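Local coordinates for protein xylanase Y (Bacillus halodurans, PDB 1WU4) that hydrolyses xylooligosaccharides of three or more units, releasing xylose from the reducing end with inversion of the anomeric configuration, at residues E6-F9 with Y10-E13; R90-N93 with W94-N98; Y204-F207 with S208-N212; N289-Q292 with A293-D297; N356-Y359 with Y360-L364. The protein carries 1 engineered substitution. All blocks are in the same frame, centred on the assembly; numbering follows the deposited sequence.

Contact 1 of 5, residues E6-F9 with Y10-E13; sequences EGAF and YTRE
F9 and Y10 meet as a T-shaped pair: the CD2 edge of F9 points at the middle of one Y10 face, with the ring centroids 4.9 Å apart and the planes at 88°. Their differing first torsions help set this up. F9 holds CG anti to its backbone N (chi1 170°), whereas Y10 swings CG beside the backbone N (chi1 -56°), which lays its ring broadside to the F9 edge. Across the same turn, the aliphatic part of E6 rests on the methyl of T11, E6 CG lying 3.3 Å from T11 CG2. R12 has positive phi as the chain leaves the helix. Arginine suits this end through its long side chain, which bends at chi2 and folds back so that NE donates to F9 O over 2.9 Å, from above the carbonyl plane. A water bound to F9 O also accepts from R12 NH2, so the guanidinium and the water together satisfy a carbonyl at the helix end. G7, at the N-cap position, offers one carbonyl oxygen to both Y10 N and T11 N, and T11 OG1 accepts from E13 N in an ST turn. This short helix, 8-11, lies on the barrel's helices: F9 packs against helix 201-210 and meets the ring of F278 at the end of helix 265-278, while R12 makes a cation-pi contact with F380 near the end of the modelled chain.

Contact 2 of 5, residues R90-N93 with W94-N98; sequences RIWN and WTMKN
R90 opens this stretch of helix 85-99 by accepting the backbone N-H of W94 on its carbonyl oxygen; its guanidinium donates to the carbonyls of L56 and G53. At I91 the carbonyl oxygen is gripped twice by one residue, since T95 N and T95 OG1 both donate to it, OG1 at 2.8 Å and from above the carbonyl plane. A threonine buried in a helix can satisfy its hydroxyl in this way, here with OG1 beside its own backbone N (chi1 -60°). W92 carries the main side-chain contact. M96 runs alongside it, pointing the same way, and sets CG over one face of the six-membered ring, 3.7 Å from the centroid and 15° off the normal, a CH-pi contact. M96 SD follows obliquely, 4.2 Å from that centroid, as a Met-aromatic contact, while the methyl of T95, CG2, reaches W92 CZ3 at 3.9 Å. A serine in place of W92 would probably leave M96 without the face it rests on and P151 O without the indole N-H that now binds it. N93, partly exposed, closes the segment: its ND2 donates to D55 O and to a water that K97 NZ also reaches, weakly, at 3.4 Å. The helix packs on unlike neighbours, with I91, W92, W94 and T95 meeting M72 and M76 of helix 69-81, and N93, W94 and K97 touching L56 of strand 56-59.

Contact 3 of 5, residues Y204-F207 with S208-N212; sequences YELF and SLWAN
L206 fits against one face of the W210 indole, one helical turn further on. The two side chains run alongside each other, pointing the same way: L206 CB lies 3.9 Å from W210 CZ3, and the branch atom CD2 reaches CH2 at the same distance. The shelf under the ring is partly backbone, for L206 O sits 3.5 Å above the indole plane, toward its rim. The A211 methyl, CB, makes a small bump against F207 O at 3.1 Å and also touches W219. Removing the indole by placing an alanine at W210 would probably open a gap beside L206 and leave H142, which meets the ring edge-to-face, without its partner. S208 suits a helix nearing its end, because its OG, lodged between N and the carbonyl carbon (chi1 82°), donates back to E205 O at 2.6 Å. L206 O accepts from both L209 N and W210 N, and F207 O from A211 N, as helix 201-210 finishes. The chemistry is accordingly divided: backbone oxygens are satisfied locally, L206, F207 and W210 pack on helix 127-144, and the charge of E205 is answered by a salt bridge to R227.

Contact 4 of 5, residues N289-Q292 with A293-D297; sequences NKIQ and AFFAD
I291 and F295 pack one turn apart near the C-terminal end of helix 282-295, one of the helices of the (alpha/alpha)6 barrel of glycoside hydrolase family 8. Their side chains run alongside each other, pointing the same way. The I291 branch that touches is CG2, which stands anti to its backbone N while CG1 lies beside it (chi1 -61°); this puts CG2 4.0 Å from F295 CD2. A beta-branched residue suits the place because CG2 sits close to the backbone and meets the ring there; the I291 side chain also touches N327. The two phenylalanines diverge by their first torsions. F295 keeps CG beside the backbone N (chi1 -74°), its ring in the buried side next to L323 and N327 of helix 320-329 and edge-to-face with Y303. F294 instead sends CG anti to the N (chi1 -179°), toward Y306, which it also meets edge-to-face, and toward K298, with which it makes a cation-pi contact. Even so, the two rings touch, F294 CD2 lying 3.7 Å above the centre of one F295 face. Q292 is nearly straight beyond CG, and this reach carries NE2 to N327 O and S331 OG, a polar end suited to a buried position. A293 and A296 are small where the chain passes Y339. The backbone bonds weaken toward the helix end: F294 N donates to K290 O at 2.9 Å, but A296 N makes only a weak bond to Q292 O. F295 N, in turn, donates to I291 O at 3.2 Å.

Contact 5 of 5, residues N356-Y359 with Y360-L364; sequences NRRY and YDNCL
The Y359 ring has C363 SG set obliquely to it, 4.4 Å from the centroid and 39° off the normal, a sulfur-aromatic contact in which Y359 CE1 is the nearest ring atom to the sulfur at 3.7 Å. Y360 has one face covered by L364 CD1, toward the rim of the ring, while H319 meets this tyrosine edge-to-face. Both tyrosines hold CG anti to the backbone N, but from successive positions of the helix they leave in different directions, and their side chains meet where Y359 CD2 approaches Y360 CB, at 4.1 Å. The amide of N362 is turned 58° from the plane of the R358 guanidinium; its ND2 lies against R358 CB at 3.4 Å, and OD1 accepts from R353 N. At the first turn of helix 358-372 a water donates to R357 O and accepts from Y360 N, each 2.9 Å from it. N362 N then donates to R358 O. Tyrosine suits both positions since its ring packs while its hydroxyl reaches a polar site: Y359 OH is hydrogen-bonded to E70, the probable proton donor, and Y360 OH to S262 O, next to the probable proton acceptor D263. D361, buried, is answered by R353, H319 and G322 N. The aromatic and sulfur contacts hold the rings, and the hydroxyls probably help to shape the active site.

How the contacts relate
All five are local contacts within or at the ends of helices, yet their settings differ. Contact 5 lies nearest the centre of the chain and alone adjoins the probable catalytic residues, and its polar side chains are mostly buried and bonded. Contact 3 comes next, then contacts 2 and 1, with contact 4 farthest out; contact 1 has the most exposed residues. Contacts 1 and 3 are the only pair that touch: F9 CE1 reaches L209 CD1 at 3.7 Å, joining the N-terminal helix to helix 201-210. Contacts 2 and 5 share a neighbour, helix 69-81, and contacts 4 and 5 share helix 320-329. Sulfur meets a ring in contacts 2 and 5, rings meet each other in contacts 1 and 4, and leucine or isoleucine meets a ring in contacts 3 and 4.

Contact 1 of 5, residues E6-F9 with Y10-E13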
# COMPACT_ATOMS: atom_id res chain seq x y z
N GLU A 6 3.79 16.73 -15.53
CA GLU A 6 2.48 16.01 -15.49
C GLU A 6 2.68 14.53 -15.18
O GLU A 6 3.70 13.94 -15.54
CB GLU A 6 1.74 16.18 -16.82
CG GLU A 6 2.55 15.77 -18.04
CD GLU A 6 1.83 16.08 -19.34
OE1 GLU A 6 0.70 15.58 -19.54
OE2 GLU A 6 2.39 16.83 -20.17
N GLY A 7 1.70 13.94 -14.50
CA GLY A 7 1.79 12.54 -14.13
C GLY A 7 1.62 11.53 -15.25
O GLY A 7 1.14 11.85 -16.34
N ALA A 8 2.01 10.29 -14.96
CA ALA A 8 1.91 9.20 -15.92
C ALA A 8 0.46 8.93 -16.33
O ALA A 8 0.21 8.39 -17.40
CB ALA A 8 2.53 7.94 -15.33
N PHE A 9 -0.48 9.29 -15.47
CA PHE A 9 -1.90 9.10 -15.77
C PHE A 9 -2.22 9.81 -17.09
O PHE A 9 -3.04 9.35 -17.88
CB PHE A 9 -2.76 9.69 -14.65
CG PHE A 9 -4.22 9.77 -14.98
CD1 PHE A 9 -5.05 8.66 -14.82
CD2 PHE A 9 -4.78 10.96 -15.44
CE1 PHE A 9 -6.41 8.73 -15.11
CE2 PHE A 9 -6.14 11.04 -15.73
CZ PHE A 9 -6.96 9.93 -15.57
N TYR A 10 -1.55 10.94 -17.31
CA TYR A 10 -1.76 11.75 -18.51
C TYR A 10 -0.82 11.40 -19.67
O TYR A 10 -1.27 11.24 -20.80
CB TYR A 10 -1.58 13.23 -18.15
CG TYR A 10 -2.47 13.70 -17.03
CD1 TYR A 10 -3.82 13.96 -17.24
CD2 TYR A 10 -1.97 13.86 -15.74
CE1 TYR A 10 -4.65 14.38 -16.20
CE2 TYR A 10 -2.79 14.27 -14.69
CZ TYR A 10 -4.13 14.53 -14.93
OH TYR A 10 -4.94 14.93 -13.89
N THR A 11 0.47 11.29 -19.38
CA THR A 11 1.47 10.99 -20.40
C THR A 11 1.54 9.52 -20.80
O THR A 11 1.97 9.19 -21.90
CB THR A 11 2.87 11.39 -19.94
OG1 THR A 11 3.27 10.54 -18.86
CG2 THR A 11 2.89 12.84 -19.47
N ARG A 12 1.12 8.65 -19.89
CA ARG A 12 1.15 7.21 -20.11
C ARG A 12 2.59 6.71 -20.20
O ARG A 12 2.86 5.62 -20.71
CB ARG A 12 0.36 6.84 -21.38
CG ARG A 12 -1.10 7.28 -21.34
CD ARG A 12 -1.78 6.86 -20.04
NE ARG A 12 -3.17 7.31 -19.96
CZ ARG A 12 -4.18 6.73 -20.59
NH1 ARG A 12 -3.97 5.67 -21.36
NH2 ARG A 12 -5.41 7.21 -20.46
N GLU A 13 3.52 7.53 -19.70
CA GLU A 13 4.94 7.18 -19.66
C GLU A 13 5.37 7.23 -18.20
O GLU A 13 5.15 8.23 -17.51
CB GLU A 13 5.76 8.17 -20.50
CG GLU A 13 5.60 7.97 -22.00
CD GLU A 13 6.55 8.83 -22.81
OE1 GLU A 13 6.57 8.69 -24.05
OE2 GLU A 13 7.28 9.65 -22.21
O HOH W 1 -5.68 9.95 -18.93

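Contact 2 of 5, residues R90-N93 with W94-N98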
# COMPACT_ATOMS: atom_id res chain seq x y z
N ARG A 90 -5.28 -17.23 -7.88
CA ARG A 90 -5.07 -18.12 -6.75
C ARG A 90 -5.26 -17.36 -5.44
O ARG A 90 -5.91 -17.84 -4.51
CB ARG A 90 -3.67 -18.73 -6.81
CG ARG A 90 -3.52 -19.92 -7.76
CD ARG A 90 -2.06 -20.35 -7.86
NE ARG A 90 -1.86 -21.52 -8.71
CZ ARG A 90 -2.05 -22.77 -8.32
NH1 ARG A 90 -2.45 -23.04 -7.08
NH2 ARG A 90 -1.83 -23.77 -9.16
N ILE A 91 -4.69 -16.16 -5.37
CA ILE A 91 -4.78 -15.33 -4.17
C ILE A 91 -6.20 -14.81 -3.94
O ILE A 91 -6.73 -14.89 -2.83
CB ILE A 91 -3.82 -14.12 -4.27
CG1 ILE A 91 -2.37 -14.61 -4.31
CG2 ILE A 91 -4.03 -13.19 -3.08
CD1 ILE A 91 -1.35 -13.52 -4.59
N TRP A 92 -6.83 -14.29 -5.00
CA TRP A 92 -8.18 -13.76 -4.89
C TRP A 92 -9.16 -14.87 -4.51
O TRP A 92 -10.08 -14.66 -3.72
CB TRP A 92 -8.58 -13.12 -6.22
CG TRP A 92 -9.97 -12.56 -6.27
CD1 TRP A 92 -10.89 -12.77 -7.25
CD2 TRP A 92 -10.60 -11.68 -5.32
NE1 TRP A 92 -12.05 -12.07 -6.98
CE2 TRP A 92 -11.90 -11.40 -5.80
CE3 TRP A 92 -10.19 -11.10 -4.11
CZ2 TRP A 92 -12.79 -10.56 -5.12
CZ3 TRP A 92 -11.08 -10.27 -3.43
CH2 TRP A 92 -12.37 -10.01 -3.94
N ASN A 93 -8.95 -16.07 -5.06
CA ASN A 93 -9.82 -17.20 -4.75
C ASN A 93 -9.72 -17.55 -3.27
O ASN A 93 -10.74 -17.77 -2.61
CB ASN A 93 -9.44 -18.40 -5.62
CG ASN A 93 -10.44 -19.53 -5.53
OD1 ASN A 93 -11.65 -19.30 -5.52
ND2 ASN A 93 -9.95 -20.76 -5.46
N TRP A 94 -8.50 -17.59 -2.74
CA TRP A 94 -8.29 -17.90 -1.33
C TRP A 94 -8.95 -16.83 -0.47
O TRP A 94 -9.60 -17.12 0.54
CB TRP A 94 -6.79 -17.93 -1.01
CG TRP A 94 -6.41 -18.69 0.24
CD1 TRP A 94 -5.97 -19.99 0.31
CD2 TRP A 94 -6.40 -18.20 1.59
NE1 TRP A 94 -5.67 -20.32 1.60
CE2 TRP A 94 -5.93 -19.25 2.41
CE3 TRP A 94 -6.74 -16.97 2.18
CZ2 TRP A 94 -5.79 -19.11 3.80
CZ3 TRP A 94 -6.60 -16.83 3.56
CH2 TRP A 94 -6.12 -17.90 4.35
N THR A 95 -8.79 -15.58 -0.89
CA THR A 95 -9.36 -14.43 -0.19
C THR A 95 -10.88 -14.52 -0.09
O THR A 95 -11.44 -14.35 1.00
CB THR A 95 -8.97 -13.12 -0.91
OG1 THR A 95 -7.55 -13.00 -0.93
CG2 THR A 95 -9.57 -11.92 -0.19
N MET A 96 -11.54 -14.77 -1.21
CA MET A 96 -12.99 -14.87 -1.22
C MET A 96 -13.50 -16.09 -0.46
O MET A 96 -14.54 -16.04 0.20
CB MET A 96 -13.51 -14.91 -2.66
CG MET A 96 -13.58 -13.55 -3.32
SD MET A 96 -14.65 -12.41 -2.41
CE MET A 96 -16.18 -13.33 -2.41
N LYS A 97 -12.75 -17.18 -0.53
CA LYS A 97 -13.15 -18.41 0.13
C LYS A 97 -13.00 -18.37 1.65
O LYS A 97 -13.89 -18.80 2.38
CB LYS A 97 -12.32 -19.57 -0.43
CG LYS A 97 -12.71 -20.94 0.10
CD LYS A 97 -11.77 -22.02 -0.43
CE LYS A 97 -11.72 -22.02 -1.95
NZ LYS A 97 -13.05 -22.26 -2.57
N ASN A 98 -11.88 -17.84 2.13
CA ASN A 98 -11.60 -17.81 3.56
C ASN A 98 -11.70 -16.48 4.31
O ASN A 98 -11.89 -16.48 5.52
CB ASN A 98 -10.20 -18.38 3.80
CG ASN A 98 -10.02 -19.77 3.23
OD1 ASN A 98 -9.08 -20.03 2.48
ND2 ASN A 98 -10.93 -20.67 3.59
O HOH W 2 -11.57 -23.12 -5.49

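Contact 3 of 5, residues Y204-F207 with S208-N212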
# COMPACT_ATOMS: atom_id res chain seq x y z
N TYR A 204 -7.89 6.75 -5.09
CA TYR A 204 -9.23 7.34 -5.11
C TYR A 204 -9.50 8.09 -6.41
O TYR A 204 -10.64 8.13 -6.87
CB TYR A 204 -9.43 8.26 -3.90
CG TYR A 204 -8.97 7.66 -2.59
CD1 TYR A 204 -8.93 6.27 -2.40
CD2 TYR A 204 -8.51 8.47 -1.55
CE1 TYR A 204 -8.43 5.71 -1.23
CE2 TYR A 204 -8.01 7.92 -0.37
CZ TYR A 204 -7.96 6.54 -0.22
OH TYR A 204 -7.40 6.00 0.91
N GLU A 205 -8.47 8.68 -7.01
CA GLU A 205 -8.63 9.38 -8.28
C GLU A 205 -9.15 8.38 -9.31
O GLU A 205 -10.03 8.68 -10.11
CB GLU A 205 -7.29 9.95 -8.75
CG GLU A 205 -6.71 11.01 -7.85
CD GLU A 205 -7.26 12.39 -8.14
OE1 GLU A 205 -8.49 12.52 -8.35
OE2 GLU A 205 -6.47 13.35 -8.14
N LEU A 206 -8.59 7.18 -9.28
CA LEU A 206 -9.00 6.15 -10.22
C LEU A 206 -10.39 5.63 -9.85
O LEU A 206 -11.20 5.34 -10.74
CB LEU A 206 -7.97 5.02 -10.25
CG LEU A 206 -6.60 5.49 -10.77
CD1 LEU A 206 -5.58 4.38 -10.62
CD2 LEU A 206 -6.72 5.93 -12.22
N PHE A 207 -10.69 5.54 -8.56
CA PHE A 207 -12.02 5.09 -8.16
C PHE A 207 -13.06 6.11 -8.66
O PHE A 207 -14.19 5.74 -8.98
CB PHE A 207 -12.14 4.98 -6.63
CG PHE A 207 -11.27 3.91 -6.01
CD1 PHE A 207 -10.66 2.92 -6.79
CD2 PHE A 207 -11.08 3.89 -4.63
CE1 PHE A 207 -9.87 1.93 -6.19
CE2 PHE A 207 -10.30 2.91 -4.03
CZ PHE A 207 -9.70 1.92 -4.81
N SER A 208 -12.67 7.38 -8.74
CA SER A 208 -13.59 8.41 -9.20
C SER A 208 -13.93 8.24 -10.67
O SER A 208 -14.86 8.88 -11.18
CB SER A 208 -13.02 9.82 -8.95
OG SER A 208 -12.10 10.22 -9.96
N LEU A 209 -13.19 7.37 -11.36
CA LEU A 209 -13.43 7.11 -12.77
C LEU A 209 -14.09 5.76 -13.00
O LEU A 209 -14.85 5.59 -13.95
CB LEU A 209 -12.11 7.13 -13.55
CG LEU A 209 -11.24 8.39 -13.49
CD1 LEU A 209 -9.95 8.15 -14.25
CD2 LEU A 209 -12.01 9.57 -14.08
N TRP A 210 -13.81 4.81 -12.12
CA TRP A 210 -14.31 3.45 -12.29
C TRP A 210 -15.32 2.88 -11.30
O TRP A 210 -15.91 1.83 -11.56
CB TRP A 210 -13.12 2.49 -12.39
CG TRP A 210 -12.09 2.92 -13.39
CD1 TRP A 210 -12.31 3.58 -14.57
CD2 TRP A 210 -10.67 2.69 -13.33
NE1 TRP A 210 -11.13 3.77 -15.24
CE2 TRP A 210 -10.11 3.23 -14.51
CE3 TRP A 210 -9.83 2.06 -12.40
CZ2 TRP A 210 -8.73 3.17 -14.77
CZ3 TRP A 210 -8.47 2.00 -12.67
CH2 TRP A 210 -7.93 2.55 -13.85
N ALA A 211 -15.52 3.53 -10.16
CA ALA A 211 -16.48 3.03 -9.19
C ALA A 211 -17.90 3.27 -9.69
O ALA A 211 -18.09 3.85 -10.76
CB ALA A 211 -16.27 3.71 -7.84
N ASN A 212 -18.90 2.83 -8.93
CA ASN A 212 -20.28 3.08 -9.34
C ASN A 212 -20.40 4.59 -9.53
O ASN A 212 -19.87 5.37 -8.74
CB ASN A 212 -21.27 2.60 -8.28
CG ASN A 212 -21.36 1.09 -8.20
OD1 ASN A 212 -21.16 0.40 -9.20
ND2 ASN A 212 -21.69 0.58 -7.02

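Contact 4 of 5, residues N289-Q292 with A293-D297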
# COMPACT_ATOMS: atom_id res chain seq x y z
N ASN A 289 11.78 15.66 0.93
CA ASN A 289 13.08 16.21 1.29
C ASN A 289 13.24 16.23 2.81
O ASN A 289 14.33 16.00 3.32
CB ASN A 289 13.26 17.62 0.73
CG ASN A 289 13.45 17.63 -0.77
OD1 ASN A 289 13.74 16.59 -1.38
ND2 ASN A 289 13.32 18.80 -1.38
N LYS A 290 12.16 16.51 3.53
CA LYS A 290 12.20 16.54 4.99
C LYS A 290 12.51 15.16 5.57
O LYS A 290 13.39 15.02 6.43
CB LYS A 290 10.86 17.02 5.56
CG LYS A 290 10.53 18.48 5.30
CD LYS A 290 9.16 18.83 5.86
CE LYS A 290 8.73 20.22 5.41
NZ LYS A 290 7.35 20.54 5.87
N ILE A 291 11.80 14.14 5.10
CA ILE A 291 12.02 12.78 5.58
C ILE A 291 13.43 12.31 5.27
O ILE A 291 14.13 11.79 6.14
CB ILE A 291 11.03 11.78 4.95
CG1 ILE A 291 9.59 12.15 5.30
CG2 ILE A 291 11.35 10.37 5.44
CD1 ILE A 291 8.56 11.24 4.65
N GLN A 292 13.86 12.51 4.03
CA GLN A 292 15.19 12.08 3.64
C GLN A 292 16.26 12.87 4.40
O GLN A 292 17.28 12.30 4.80
CB GLN A 292 15.36 12.21 2.12
CG GLN A 292 14.41 11.28 1.35
CD GLN A 292 14.69 11.22 -0.14
OE1 GLN A 292 15.32 12.12 -0.71
NE2 GLN A 292 14.22 10.16 -0.79
N ALA A 293 16.03 14.16 4.62
CA ALA A 293 16.99 14.96 5.36
C ALA A 293 17.12 14.40 6.78
O ALA A 293 18.22 14.32 7.34
CB ALA A 293 16.54 16.42 5.41
N PHE A 294 15.99 13.99 7.36
CA PHE A 294 15.99 13.45 8.71
C PHE A 294 16.85 12.19 8.82
O PHE A 294 17.54 11.98 9.82
CB PHE A 294 14.57 13.12 9.16
CG PHE A 294 14.49 12.57 10.55
CD1 PHE A 294 14.66 13.40 11.65
CD2 PHE A 294 14.29 11.21 10.76
CE1 PHE A 294 14.63 12.89 12.94
CE2 PHE A 294 14.27 10.69 12.05
CZ PHE A 294 14.43 11.53 13.14
N PHE A 295 16.80 11.34 7.79
CA PHE A 295 17.56 10.10 7.81
C PHE A 295 18.95 10.18 7.18
O PHE A 295 19.71 9.21 7.23
CB PHE A 295 16.74 8.99 7.14
CG PHE A 295 15.61 8.49 8.00
CD1 PHE A 295 15.87 7.73 9.13
CD2 PHE A 295 14.29 8.81 7.69
CE1 PHE A 295 14.83 7.30 9.96
CE2 PHE A 295 13.24 8.38 8.51
CZ PHE A 295 13.52 7.63 9.65
N ALA A 296 19.29 11.33 6.61
CA ALA A 296 20.58 11.52 5.94
C ALA A 296 21.80 11.20 6.81
O ALA A 296 22.79 10.67 6.31
CB ALA A 296 20.68 12.94 5.42
N ASP A 297 21.72 11.53 8.09
CA ASP A 297 22.84 11.29 9.00
C ASP A 297 22.61 10.11 9.93
O ASP A 297 23.25 10.00 10.97
CB ASP A 297 23.11 12.56 9.82
CG ASP A 297 22.03 12.82 10.86
OD1 ASP A 297 20.84 12.61 10.55
OD2 ASP A 297 22.37 13.25 11.98

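Contact 5 of 5, residues N356-Y359 with Y360-L364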
# COMPACT_ATOMS: atom_id res chain seq x y z
N ASN A 356 12.53 -15.31 9.20
CA ASN A 356 11.11 -15.46 9.49
C ASN A 356 10.29 -14.18 9.41
O ASN A 356 9.07 -14.23 9.34
CB ASN A 356 10.93 -16.07 10.89
CG ASN A 356 11.70 -17.37 11.06
OD1 ASN A 356 11.63 -18.26 10.21
ND2 ASN A 356 12.42 -17.48 12.17
N ARG A 357 10.95 -13.02 9.43
CA ARG A 357 10.23 -11.75 9.37
C ARG A 357 10.48 -10.94 8.11
O ARG A 357 10.42 -9.71 8.12
CB ARG A 357 10.55 -10.92 10.61
CG ARG A 357 9.80 -11.40 11.84
CD ARG A 357 10.31 -10.78 13.12
NE ARG A 357 9.43 -11.05 14.25
CZ ARG A 357 9.05 -12.27 14.63
NH1 ARG A 357 8.24 -12.41 15.68
NH2 ARG A 357 9.46 -13.34 13.98
N ARG A 358 10.73 -11.63 7.00
CA ARG A 358 10.99 -11.00 5.72
C ARG A 358 9.75 -10.38 5.07
O ARG A 358 9.85 -9.44 4.28
CB ARG A 358 11.60 -12.03 4.76
CG ARG A 358 10.74 -13.29 4.60
CD ARG A 358 11.40 -14.30 3.68
NE ARG A 358 10.57 -15.48 3.46
CZ ARG A 358 10.31 -16.40 4.39
NH1 ARG A 358 10.82 -16.29 5.61
NH2 ARG A 358 9.54 -17.44 4.09
N TYR A 359 8.58 -10.90 5.42
CA TYR A 359 7.30 -10.46 4.86
C TYR A 359 7.04 -8.96 4.60
O TYR A 359 6.97 -8.54 3.44
CB TYR A 359 6.15 -11.01 5.70
CG TYR A 359 4.79 -10.40 5.41
CD1 TYR A 359 4.13 -10.65 4.21
CD2 TYR A 359 4.19 -9.55 6.33
CE1 TYR A 359 2.89 -10.06 3.93
CE2 TYR A 359 2.95 -8.96 6.07
CZ TYR A 359 2.31 -9.22 4.87
OH TYR A 359 1.10 -8.62 4.61
N TYR A 360 6.88 -8.18 5.66
CA TYR A 360 6.57 -6.76 5.50
C TYR A 360 7.61 -5.97 4.72
O TYR A 360 7.29 -5.24 3.78
CB TYR A 360 6.33 -6.11 6.87
CG TYR A 360 5.78 -4.70 6.80
CD1 TYR A 360 4.56 -4.42 6.17
CD2 TYR A 360 6.47 -3.63 7.37
CE1 TYR A 360 4.04 -3.12 6.13
CE2 TYR A 360 5.97 -2.34 7.34
CZ TYR A 360 4.75 -2.09 6.72
OH TYR A 360 4.25 -0.81 6.69
N ASP A 361 8.87 -6.13 5.11
CA ASP A 361 9.96 -5.44 4.44
C ASP A 361 10.00 -5.75 2.96
O ASP A 361 10.15 -4.85 2.13
CB ASP A 361 11.30 -5.86 5.05
CG ASP A 361 11.38 -5.54 6.51
OD1 ASP A 361 11.95 -4.49 6.86
OD2 ASP A 361 10.86 -6.34 7.31
N ASN A 362 9.86 -7.02 2.62
CA ASN A 362 9.93 -7.42 1.23
C ASN A 362 8.75 -7.00 0.37
O ASN A 362 8.91 -6.83 -0.84
CB ASN A 362 10.19 -8.93 1.15
CG ASN A 362 11.57 -9.29 1.66
OD1 ASN A 362 12.34 -8.41 2.03
ND2 ASN A 362 11.88 -10.58 1.69
N CYS A 363 7.58 -6.82 0.97
CA CYS A 363 6.43 -6.34 0.20
C CYS A 363 6.75 -4.90 -0.19
O CYS A 363 6.60 -4.52 -1.35
CB CYS A 363 5.14 -6.37 1.02
SG CYS A 363 4.41 -8.01 1.23
N LEU A 364 7.20 -4.11 0.78
CA LEU A 364 7.55 -2.72 0.54
C LEU A 364 8.70 -2.65 -0.47
O LEU A 364 8.74 -1.76 -1.32
CB LEU A 364 7.94 -2.04 1.85
CG LEU A 364 6.82 -1.44 2.71
CD1 LEU A 364 5.64 -2.40 2.81
CD2 LEU A 364 7.36 -1.10 4.09
O HOH W 3 7.68 -8.81 8.34